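Local coordinates for protein alpha-1,3-glucanase (Bacillus circulans, PDB 5ZRU) that hydrolyses alpha-1,3-glucan as a GH87-type glycoside hydrolase, of which this chain is the catalytic unit, and probably binds carbohydrate, at residues I502-G507 with I542-G547; L477-D482 with G508-I513; I245-A250 with S280-N285. All coordinates share one frame; numbering follows the deposited sequence.

Contact 1 (I502-G507 with I542-G547)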
loop_
_atom_site.group_PDB
_atom_site.type_symbol
_atom_site.label_atom_id
_atom_site.label_comp_id
_atom_site.label_asym_id
_atom_site.label_seq_id
_atom_site.Cartn_x
_atom_site.Cartn_y
_atom_site.Cartn_z
ATOM N N ILE A 502 -12.694 -1.734 -18.082
ATOM C CA ILE A 502 -11.697 -2.698 -18.543
ATOM C C ILE A 502 -11.068 -2.153 -19.817
ATOM O O ILE A 502 -11.789 -1.813 -20.762
ATOM C CB ILE A 502 -12.321 -4.082 -18.797
ATOM C CG1 ILE A 502 -13.026 -4.582 -17.537
ATOM C CG2 ILE A 502 -11.257 -5.083 -19.223
ATOM C CD1 ILE A 502 -13.862 -5.821 -17.787
ATOM N N GLN A 503 -9.731 -2.076 -19.842
ATOM C CA GLN A 503 -8.984 -1.408 -20.914
ATOM C C GLN A 503 -7.867 -2.311 -21.427
ATOM O O GLN A 503 -7.096 -2.861 -20.629
ATOM C CB GLN A 503 -8.398 -0.074 -20.414
ATOM C CG GLN A 503 -7.393 0.609 -21.347
ATOM C CD GLN A 503 -7.077 2.036 -20.899
ATOM O OE1 GLN A 503 -7.959 2.747 -20.431
ATOM N NE2 GLN A 503 -5.819 2.453 -21.038
ATOM N N PHE A 504 -7.784 -2.458 -22.758
ATOM C CA PHE A 504 -6.749 -3.226 -23.445
ATOM C C PHE A 504 -6.037 -2.326 -24.440
ATOM O O PHE A 504 -6.693 -1.629 -25.214
ATOM C CB PHE A 504 -7.294 -4.397 -24.295
ATOM C CG PHE A 504 -8.126 -5.400 -23.568
ATOM C CD1 PHE A 504 -9.433 -5.112 -23.206
ATOM C CD2 PHE A 504 -7.639 -6.680 -23.349
ATOM C CE1 PHE A 504 -10.219 -6.071 -22.586
ATOM C CE2 PHE A 504 -8.434 -7.644 -22.726
ATOM C CZ PHE A 504 -9.710 -7.329 -22.346
ATOM N N GLY A 505 -4.712 -2.397 -24.490
ATOM C CA GLY A 505 -4.026 -1.650 -25.527
ATOM C C GLY A 505 -2.568 -2.025 -25.683
ATOM O O GLY A 505 -2.057 -2.926 -25.014
ATOM N N TYR A 506 -1.908 -1.274 -26.579
ATOM C CA TYR A 506 -0.597 -1.564 -27.165
ATOM C C TYR A 506 -0.683 -2.832 -28.010
ATOM O O TYR A 506 -1.704 -3.529 -27.986
ATOM C CB TYR A 506 0.501 -1.629 -26.092
ATOM C CG TYR A 506 0.846 -0.231 -25.602
ATOM C CD1 TYR A 506 -0.021 0.452 -24.767
ATOM C CD2 TYR A 506 2.003 0.421 -26.019
ATOM C CE1 TYR A 506 0.251 1.735 -24.324
ATOM C CE2 TYR A 506 2.286 1.725 -25.585
ATOM C CZ TYR A 506 1.399 2.369 -24.733
ATOM O OH TYR A 506 1.635 3.650 -24.277
ATOM N N GLY A 507 0.353 -3.108 -28.799
ATOM C CA GLY A 507 0.263 -4.020 -29.919
ATOM C C GLY A 507 0.870 -5.394 -29.737
ATOM O O GLY A 507 0.908 -6.163 -30.706
ATOM N N ILE A 542 -16.060 -1.635 -21.613
ATOM C CA ILE A 542 -14.893 -2.290 -22.192
ATOM C C ILE A 542 -14.323 -1.384 -23.270
ATOM O O ILE A 542 -15.066 -0.891 -24.126
ATOM C CB ILE A 542 -15.240 -3.671 -22.781
ATOM C CG1 ILE A 542 -15.925 -4.543 -21.720
ATOM C CG2 ILE A 542 -13.993 -4.346 -23.331
ATOM C CD1 ILE A 542 -16.546 -5.837 -22.284
ATOM N N TYR A 543 -13.004 -1.225 -23.261
ATOM C CA TYR A 543 -12.286 -0.276 -24.104
ATOM C C TYR A 543 -11.042 -0.949 -24.651
ATOM O O TYR A 543 -10.282 -1.545 -23.888
ATOM C CB TYR A 543 -11.915 0.963 -23.269
ATOM C CG TYR A 543 -10.962 1.965 -23.884
ATOM C CD1 TYR A 543 -11.189 2.501 -25.149
ATOM C CD2 TYR A 543 -9.872 2.434 -23.157
ATOM C CE1 TYR A 543 -10.316 3.454 -25.693
ATOM C CE2 TYR A 543 -9.007 3.380 -23.682
ATOM C CZ TYR A 543 -9.236 3.887 -24.948
ATOM O OH TYR A 543 -8.381 4.841 -25.448
ATOM N N THR A 544 -10.820 -0.867 -25.964
ATOM C CA THR A 544 -9.516 -1.213 -26.504
ATOM C C THR A 544 -9.023 -0.080 -27.393
ATOM O O THR A 544 -9.809 0.624 -28.036
ATOM C CB THR A 544 -9.508 -2.545 -27.296
ATOM O OG1 THR A 544 -9.904 -2.310 -28.652
ATOM C CG2 THR A 544 -10.436 -3.607 -26.642
ATOM N N TYR A 545 -7.712 0.119 -27.376
ATOM C CA TYR A 545 -7.033 1.019 -28.301
ATOM C C TYR A 545 -5.966 0.251 -29.076
ATOM O O TYR A 545 -4.950 0.812 -29.490
ATOM C CB TYR A 545 -6.449 2.234 -27.574
ATOM C CG TYR A 545 -5.496 1.917 -26.447
ATOM C CD1 TYR A 545 -5.976 1.528 -25.192
ATOM C CD2 TYR A 545 -4.119 2.033 -26.617
ATOM C CE1 TYR A 545 -5.111 1.233 -24.154
ATOM C CE2 TYR A 545 -3.238 1.745 -25.572
ATOM C CZ TYR A 545 -3.748 1.351 -24.341
ATOM O OH TYR A 545 -2.899 1.056 -23.297
ATOM N N THR A 546 -6.188 -1.052 -29.238
ATOM C CA THR A 546 -5.456 -1.882 -30.182
ATOM C C THR A 546 -6.453 -2.732 -30.950
ATOM O O THR A 546 -7.512 -3.096 -30.429
ATOM C CB THR A 546 -4.419 -2.799 -29.501
ATOM O OG1 THR A 546 -3.707 -3.549 -30.494
ATOM C CG2 THR A 546 -5.083 -3.785 -28.545
ATOM N N GLY A 547 -6.117 -3.024 -32.202
ATOM C CA GLY A 547 -6.864 -3.980 -32.991
ATOM C C GLY A 547 -6.292 -5.374 -32.951
ATOM O O GLY A 547 -6.822 -6.274 -33.608
HETATM O O HOH W 1 -2.314 0.385 -29.030
#

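Contact 2 (L477-D482 with G508-I513)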
loop_
_atom_site.group_PDB
_atom_site.type_symbol
_atom_site.label_atom_id
_atom_site.label_comp_id
_atom_site.label_asym_id
_atom_site.label_seq_id
_atom_site.Cartn_x
_atom_site.Cartn_y
_atom_site.Cartn_z
ATOM N N LEU A 477 -4.871 -3.673 -19.048
ATOM C CA LEU A 477 -3.981 -4.657 -19.633
ATOM C C LEU A 477 -3.260 -4.024 -20.814
ATOM O O LEU A 477 -3.897 -3.511 -21.740
ATOM C CB LEU A 477 -4.755 -5.903 -20.071
ATOM C CG LEU A 477 -5.685 -6.511 -19.004
ATOM C CD1 LEU A 477 -6.471 -7.683 -19.587
ATOM C CD2 LEU A 477 -4.890 -6.967 -17.773
ATOM N N GLU A 478 -1.935 -4.085 -20.789
ATOM C CA GLU A 478 -1.103 -3.378 -21.757
ATOM C C GLU A 478 -0.087 -4.360 -22.321
ATOM O O GLU A 478 0.786 -4.837 -21.591
ATOM C CB GLU A 478 -0.414 -2.184 -21.101
ATOM C CG GLU A 478 0.514 -1.426 -22.023
ATOM C CD GLU A 478 1.320 -0.376 -21.277
ATOM O OE1 GLU A 478 0.706 0.491 -20.618
ATOM O OE2 GLU A 478 2.568 -0.444 -21.328
ATOM N N ALA A 479 -0.207 -4.675 -23.607
ATOM C CA ALA A 479 0.751 -5.563 -24.267
ATOM C C ALA A 479 1.840 -4.684 -24.872
ATOM O O ALA A 479 1.951 -4.500 -26.084
ATOM C CB ALA A 479 0.066 -6.447 -25.300
ATOM N N SER A 480 2.628 -4.109 -23.955
ATOM C CA SER A 480 3.611 -3.090 -24.300
ATOM C C SER A 480 4.600 -3.615 -25.334
ATOM O O SER A 480 4.877 -2.956 -26.343
ATOM C CB SER A 480 4.361 -2.656 -23.040
ATOM O OG SER A 480 3.572 -2.896 -21.860
ATOM N N ASN A 481 5.175 -4.792 -25.085
ATOM C CA ASN A 481 6.151 -5.333 -26.015
ATOM C C ASN A 481 5.749 -6.775 -26.308
ATOM O O ASN A 481 5.384 -7.100 -27.440
ATOM C CB ASN A 481 7.555 -5.143 -25.436
ATOM C CG ASN A 481 8.393 -6.393 -25.478
ATOM O OD1 ASN A 481 8.945 -6.770 -26.528
ATOM N ND2 ASN A 481 8.502 -7.057 -24.335
ATOM N N ASP A 482 5.722 -7.613 -25.301
ATOM C CA ASP A 482 5.278 -8.988 -25.462
ATOM C C ASP A 482 3.779 -9.100 -25.190
ATOM O O ASP A 482 3.160 -8.171 -24.660
ATOM C CB ASP A 482 6.065 -9.896 -24.524
ATOM C CG ASP A 482 7.476 -10.171 -25.020
ATOM O OD1 ASP A 482 7.684 -10.270 -26.251
ATOM O OD2 ASP A 482 8.368 -10.312 -24.174
ATOM N N GLY A 508 1.310 -5.751 -28.528
ATOM C CA GLY A 508 2.007 -7.011 -28.343
ATOM C C GLY A 508 1.124 -8.245 -28.414
ATOM O O GLY A 508 1.649 -9.355 -28.553
ATOM N N GLY A 509 -0.182 -8.082 -28.289
ATOM C CA GLY A 509 -1.106 -9.189 -28.453
ATOM C C GLY A 509 -1.820 -9.551 -27.157
ATOM O O GLY A 509 -1.292 -9.381 -26.050
ATOM N N PHE A 510 -3.041 -10.072 -27.301
ATOM C CA PHE A 510 -3.838 -10.566 -26.180
ATOM C C PHE A 510 -4.379 -11.942 -26.536
ATOM O O PHE A 510 -5.137 -12.084 -27.500
ATOM C CB PHE A 510 -4.976 -9.600 -25.840
ATOM C CG PHE A 510 -4.492 -8.291 -25.288
ATOM C CD1 PHE A 510 -4.285 -8.136 -23.927
ATOM C CD2 PHE A 510 -4.219 -7.226 -26.131
ATOM C CE1 PHE A 510 -3.822 -6.932 -23.406
ATOM C CE2 PHE A 510 -3.746 -6.014 -25.623
ATOM C CZ PHE A 510 -3.554 -5.868 -24.253
ATOM N N GLU A 511 -3.991 -12.953 -25.760
ATOM C CA GLU A 511 -4.261 -14.350 -26.088
ATOM C C GLU A 511 -4.856 -15.069 -24.885
ATOM O O GLU A 511 -4.264 -15.051 -23.803
ATOM C CB GLU A 511 -2.970 -15.052 -26.524
ATOM C CG GLU A 511 -2.315 -14.419 -27.752
ATOM C CD GLU A 511 -0.878 -14.877 -27.955
ATOM O OE1 GLU A 511 -0.058 -14.061 -28.433
ATOM O OE2 GLU A 511 -0.572 -16.046 -27.630
ATOM N N ASN A 512 -6.000 -15.729 -25.085
ATOM C CA ASN A 512 -6.682 -16.501 -24.039
ATOM C C ASN A 512 -6.913 -15.657 -22.781
ATOM O O ASN A 512 -6.496 -16.008 -21.679
ATOM C CB ASN A 512 -5.907 -17.776 -23.692
ATOM C CG ASN A 512 -6.704 -18.721 -22.781
ATOM O OD1 ASN A 512 -7.933 -18.749 -22.826
ATOM N ND2 ASN A 512 -6.003 -19.488 -21.956
ATOM N N ILE A 513 -7.597 -14.534 -22.960
ATOM C CA ILE A 513 -8.007 -13.675 -21.852
ATOM C C ILE A 513 -9.505 -13.866 -21.654
ATOM O O ILE A 513 -10.294 -13.562 -22.555
ATOM C CB ILE A 513 -7.687 -12.196 -22.118
ATOM C CG1 ILE A 513 -6.263 -12.017 -22.663
ATOM C CG2 ILE A 513 -7.925 -11.375 -20.846
ATOM C CD1 ILE A 513 -5.141 -12.511 -21.730
HETATM O O HOH W 2 4.144 -9.378 -29.535
#

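Contact 3 (I245-A250 with S280-N285). With CA (calcium ion), chain L; PE5 (3,6,9,12,15,18,21,24-octaoxahexacosan-1-ol), chain C.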
loop_
_atom_site.group_PDB
_atom_site.type_symbol
_atom_site.label_atom_id
_atom_site.label_comp_id
_atom_site.label_asym_id
_atom_site.label_seq_id
_atom_site.Cartn_x
_atom_site.Cartn_y
_atom_site.Cartn_z
ATOM N N ILE A 245 16.104 -17.524 11.935
ATOM C CA ILE A 245 16.028 -16.524 12.995
ATOM C C ILE A 245 14.575 -16.117 13.196
ATOM O O ILE A 245 13.805 -15.995 12.238
ATOM C CB ILE A 245 16.945 -15.310 12.704
ATOM C CG1 ILE A 245 17.026 -14.397 13.935
ATOM C CG2 ILE A 245 16.492 -14.533 11.448
ATOM C CD1 ILE A 245 18.086 -13.300 13.816
ATOM N N THR A 246 14.199 -15.946 14.461
ATOM C CA THR A 246 12.894 -15.428 14.840
ATOM C C THR A 246 13.086 -14.119 15.587
ATOM O O THR A 246 13.852 -14.061 16.555
ATOM C CB THR A 246 12.138 -16.440 15.699
ATOM O OG1 THR A 246 11.903 -17.618 14.919
ATOM C CG2 THR A 246 10.794 -15.863 16.170
ATOM N N ILE A 247 12.410 -13.069 15.124
ATOM C CA ILE A 247 12.480 -11.745 15.736
ATOM C C ILE A 247 11.055 -11.294 16.011
ATOM O O ILE A 247 10.239 -11.217 15.086
ATOM C CB ILE A 247 13.193 -10.730 14.831
ATOM C CG1 ILE A 247 14.613 -11.216 14.499
ATOM C CG2 ILE A 247 13.149 -9.328 15.464
ATOM C CD1 ILE A 247 15.248 -10.478 13.327
ATOM N N MET A 248 10.746 -11.009 17.272
ATOM C CA MET A 248 9.373 -10.703 17.644
ATOM C C MET A 248 9.345 -9.505 18.578
ATOM O O MET A 248 10.085 -9.474 19.565
ATOM C CB MET A 248 8.690 -11.897 18.331
ATOM C CG MET A 248 7.183 -11.696 18.539
ATOM S SD MET A 248 6.445 -12.965 19.605
ATOM C CE MET A 248 7.059 -12.445 21.201
ATOM N N GLY A 249 8.476 -8.539 18.278
ATOM C CA GLY A 249 8.260 -7.407 19.151
ATOM C C GLY A 249 7.103 -7.662 20.099
ATOM O O GLY A 249 6.535 -8.755 20.162
ATOM N N ALA A 250 6.729 -6.614 20.832
ATOM C CA ALA A 250 5.628 -6.718 21.784
ATOM C C ALA A 250 4.270 -6.369 21.177
ATOM O O ALA A 250 3.261 -6.383 21.895
ATOM C CB ALA A 250 5.890 -5.820 23.001
ATOM N N SER A 280 7.889 -10.459 13.374
ATOM C CA SER A 280 6.497 -10.136 13.660
ATOM C C SER A 280 6.373 -9.108 14.769
ATOM O O SER A 280 7.285 -8.917 15.580
ATOM C CB SER A 280 5.696 -11.387 14.051
ATOM O OG SER A 280 6.152 -11.938 15.279
ATOM N N HIS A 281 5.201 -8.454 14.778
ATOM C CA HIS A 281 4.664 -7.734 15.938
ATOM C C HIS A 281 5.473 -6.480 16.254
ATOM O O HIS A 281 5.791 -6.188 17.411
ATOM C CB HIS A 281 4.545 -8.663 17.147
ATOM C CG HIS A 281 3.386 -9.600 17.024
ATOM N ND1 HIS A 281 2.088 -9.151 16.911
ATOM C CD2 HIS A 281 3.331 -10.947 16.926
ATOM C CE1 HIS A 281 1.278 -10.185 16.779
ATOM N NE2 HIS A 281 2.008 -11.286 16.787
ATOM N N ILE A 282 5.766 -5.718 15.202
ATOM C CA ILE A 282 6.601 -4.528 15.283
ATOM C C ILE A 282 6.008 -3.475 14.367
ATOM O O ILE A 282 5.526 -3.797 13.273
ATOM C CB ILE A 282 8.054 -4.863 14.882
ATOM C CG1 ILE A 282 8.725 -5.669 15.998
ATOM C CG2 ILE A 282 8.862 -3.614 14.552
ATOM C CD1 ILE A 282 9.883 -6.493 15.530
ATOM N N TYR A 283 6.013 -2.224 14.824
ATOM C CA TYR A 283 5.800 -1.064 13.964
ATOM C C TYR A 283 7.154 -0.486 13.559
ATOM O O TYR A 283 8.059 -0.378 14.391
ATOM C CB TYR A 283 4.965 -0.000 14.685
ATOM C CG TYR A 283 4.960 1.329 13.978
ATOM C CD1 TYR A 283 4.088 1.575 12.921
ATOM C CD2 TYR A 283 5.831 2.347 14.364
ATOM C CE1 TYR A 283 4.086 2.796 12.258
ATOM C CE2 TYR A 283 5.839 3.573 13.698
ATOM C CZ TYR A 283 4.963 3.791 12.658
ATOM O OH TYR A 283 4.963 5.009 12.004
ATOM N N MET A 284 7.300 -0.103 12.282
ATOM C CA MET A 284 8.543 0.503 11.808
ATOM C C MET A 284 8.246 1.779 11.036
ATOM O O MET A 284 7.285 1.839 10.265
ATOM C CB MET A 284 9.346 -0.436 10.883
ATOM C CG MET A 284 9.694 -1.783 11.485
ATOM S SD MET A 284 11.235 -2.415 10.775
ATOM C CE MET A 284 10.934 -2.188 9.015
ATOM N N ASN A 285 9.107 2.776 11.216
ATOM C CA ASN A 285 9.000 4.057 10.545
ATOM C C ASN A 285 10.385 4.471 10.068
ATOM O O ASN A 285 11.398 4.084 10.657
ATOM C CB ASN A 285 8.422 5.109 11.496
ATOM C CG ASN A 285 8.144 6.428 10.813
ATOM O OD1 ASN A 285 7.756 6.463 9.655
ATOM N ND2 ASN A 285 8.355 7.524 11.533
HETATM CA CA CA L . 1.356 -13.358 16.918
HETATM C C48 PE5 C . 12.752 10.861 13.160
HETATM C C50 PE5 C . 11.910 11.136 11.909
HETATM O O1 PE5 C . 11.520 12.484 11.878
HETATM C C1 PE5 C . 10.803 12.865 10.736
HETATM C C2 PE5 C . 10.254 14.287 10.887
HETATM O O2 PE5 C . 9.318 14.324 11.927
HETATM C C3 PE5 C . 8.842 15.593 12.273
HETATM C C4 PE5 C . 7.882 15.477 13.464
HETATM O O3 PE5 C . 6.837 14.595 13.152
HETATM C C5 PE5 C . 5.828 14.453 14.115
HETATM C C6 PE5 C . 5.522 12.968 14.363
HETATM O O4 PE5 C . 4.544 12.475 13.482
HETATM C C7 PE5 C . 4.762 11.180 12.984
HETATM C C8 PE5 C . 5.005 10.197 14.131
HETATM O O5 PE5 C . 5.561 9.025 13.626
HETATM C C9 PE5 C . 6.075 8.151 14.595
HETATM C C10 PE5 C . 5.121 6.974 14.744
HETATM O O6 PE5 C . 4.760 6.840 16.086
HETATM C C11 PE5 C . 3.574 6.134 16.305
HETATM C C12 PE5 C . 3.126 6.298 17.751
HETATM O O7 PE5 C . 3.130 5.026 18.320
HETATM C C13 PE5 C . 2.065 4.760 19.186
HETATM C C14 PE5 C . 2.509 3.682 20.172
HETATM O O8 PE5 C . 3.861 3.890 20.466
HETATM C C15 PE5 C . 4.458 2.941 21.312
HETATM C C16 PE5 C . 4.912 3.629 22.608
HETATM O O52 PE5 C . 6.306 3.766 22.639
HETATM O O HOH W 3 8.442 -13.335 15.183
HETATM O O HOH W 4 0.220 -14.192 15.209
HETATM O O HOH W 5 3.349 -14.651 16.894
#

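Contact 1 (I502-G507 with I542-G547)
Gly-505 lies against the ring of Tyr-545 in a CH-pi contact. Its CA sits over one face, 3.3 Å from the ring centroid of Tyr-545. Any side chain at Gly-505 would run into this ring. Tyr-545 holds CG between its backbone N and carbonyl carbon (chi1 56°), and the ring reaches across to the glycine. Its OH meets the edge of the Tyr-506 ring, 3.3 Å from Tyr-506 CD1. The extended Gln-503 chain runs beside Tyr-543 and points the same way. Gln-503 OE1 comes to the ring edge, 3.3 Å from Tyr-543 CD2, and the amide stands at 90° to the ring plane.

The backbones are neighbouring parallel strands in successive turns of a right-handed parallel beta-helix, the fold of the pectate-lyase-like clan. Tyr-543 N bonds to Ile-502 O at 2.8 Å. Phe-504 N bonds to Tyr-543 O at 2.9 Å. Tyr-545 N continues the ladder to Phe-504 O. On the face of Ile-502 and Phe-504, Ile-502 is in register with Ile-542, and Phe-504 CE1 is 4.2 Å from Ile-542 CG2. Phe-504 CD1 packs 3.9 Å from Thr-544 CG2.

Farther out, Phe-533 stacks on Tyr-545. Glu-471 O takes a bond from Gln-503 NE2, and Ser-534 bonds to Tyr-543 OH. Thr-544 OG1 has Gln-570 N as a partner beyond the two strands.

Contact 2 (L477-D482 with G508-I513)
Phe-510, which meets Leu-477 and Ala-479, has CG anti to its carbonyl carbon and beside its own backbone N (chi1 -67°). Leu-477 CG also lies beside its own backbone N (chi1 -51°), on the way to a contact with Ile-513. The ring of Phe-510 meets Ala-479 with a face and Leu-477 with its rim. Ala-479 CB sits over that face as a CH-pi contact, 4.2 Å from the Phe-510 ring centroid and 27° off the ring normal. At the rim, Leu-477 CB is 3.6 Å from Phe-510 CE1. Leu-477 O lies near the ring plane, 3.5 Å from Phe-510 CZ. Farther along, the Leu-477 and Ile-513 side chains run alongside, pointing opposite ways, with Leu-477 CD1 4.2 Å from Ile-513 CG2.

Ala-479 is the centre of an inverse gamma turn where the strand gives way to a loop. Gly-508 N donates to Ala-479 O at 2.8 Å. A side chain on Gly-508 would collide with the carbonyl oxygens of Ala-479, Asn-481 and Asp-482. Gly-509 has backbone angles at which a side chain would crowd the preceding carbonyl oxygen. A water donates to Gly-508 O at 2.7 Å and weakly to Asn-481 O.

The contact lies at a corner of the parallel beta-helix. Strand 510-511 pairs with 484-485, and the chain turns at Asn-512 into the next face. Inside the helix, Phe-504 meets Phe-510 edge-to-face.

Most of the contact is apolar, and a single direct hydrogen bond joins the two segments. The slightly positive rim of the Phe-510 ring faces Leu-477 O, which is likely to be a weakly favourable electrostatic pairing.

Contact 3 (I245-A250 with S280-N285)
Met-248 and Ser-280 pair on a parallel beta ladder of the beta-helix, next to the zinc site of His-3, Asp-278 and His-312. The side chain of Ser-280 is about 4 Å from the zinc. Ser-280 N donates to Ile-247 O at 3.0 Å. Gly-249 N donates in turn to Ser-280 O. On the zinc side, Met-248 CG rests 3.4 Å from Ser-280 OG. A water hydrogen-bonds to this hydroxyl and lies close to Ile-247 O.

The chain turns a corner at His-281, so strand 282-285 leaves at 87° to strand 245-249. His-281 NE2 binds a calcium ion at 2.2 Å, and two waters also coordinate it. Beyond the corner, Ile-282 turns CG1 beside its own backbone N (chi1 -73°) and lays it 3.6 Å from Gly-249 CA. A side chain on Gly-249 would clash with Ile-282 CG1 and His-281 O. Ile-282 CD1 goes on to Ile-247 CG2 at 4.3 Å. An alanine in place of Ile-282 would probably open a gap beside Gly-249 and leave Ile-247 CG2 without this partner.

Strand 220-222 flanks 245-249, and its Ile-222 packs on both Ile-247 and Ile-282. Strand 255-259 adds Ile-257 against Ile-282. Strand 310-317 follows in the next turn, with His-312 on Ser-280 and Asn-313 on His-281.

Contacts 1 and 2 adjoin, with centres 9 Å apart. Strand 502-505 lies between strands 475-478 and 542-544, so three successive turns of the beta-helix are joined. Leu-477 N is 2.8 Å from Gln-503 O, and Ala-479 N is 2.9 Å from Gly-505 O, both probable hydrogen bonds. Contact 3 belongs to an earlier part of the same beta-helix, on the opposite side of the chain's centre. Its centre is about 44 Å from that of contact 1 and 41 Å from that of contact 2. Contact 3 borders a zinc site and supplies a calcium ligand. Contact 1 lies away from the known metal sites, its Ile-542 side chain about 14 Å from a bound calcium ion.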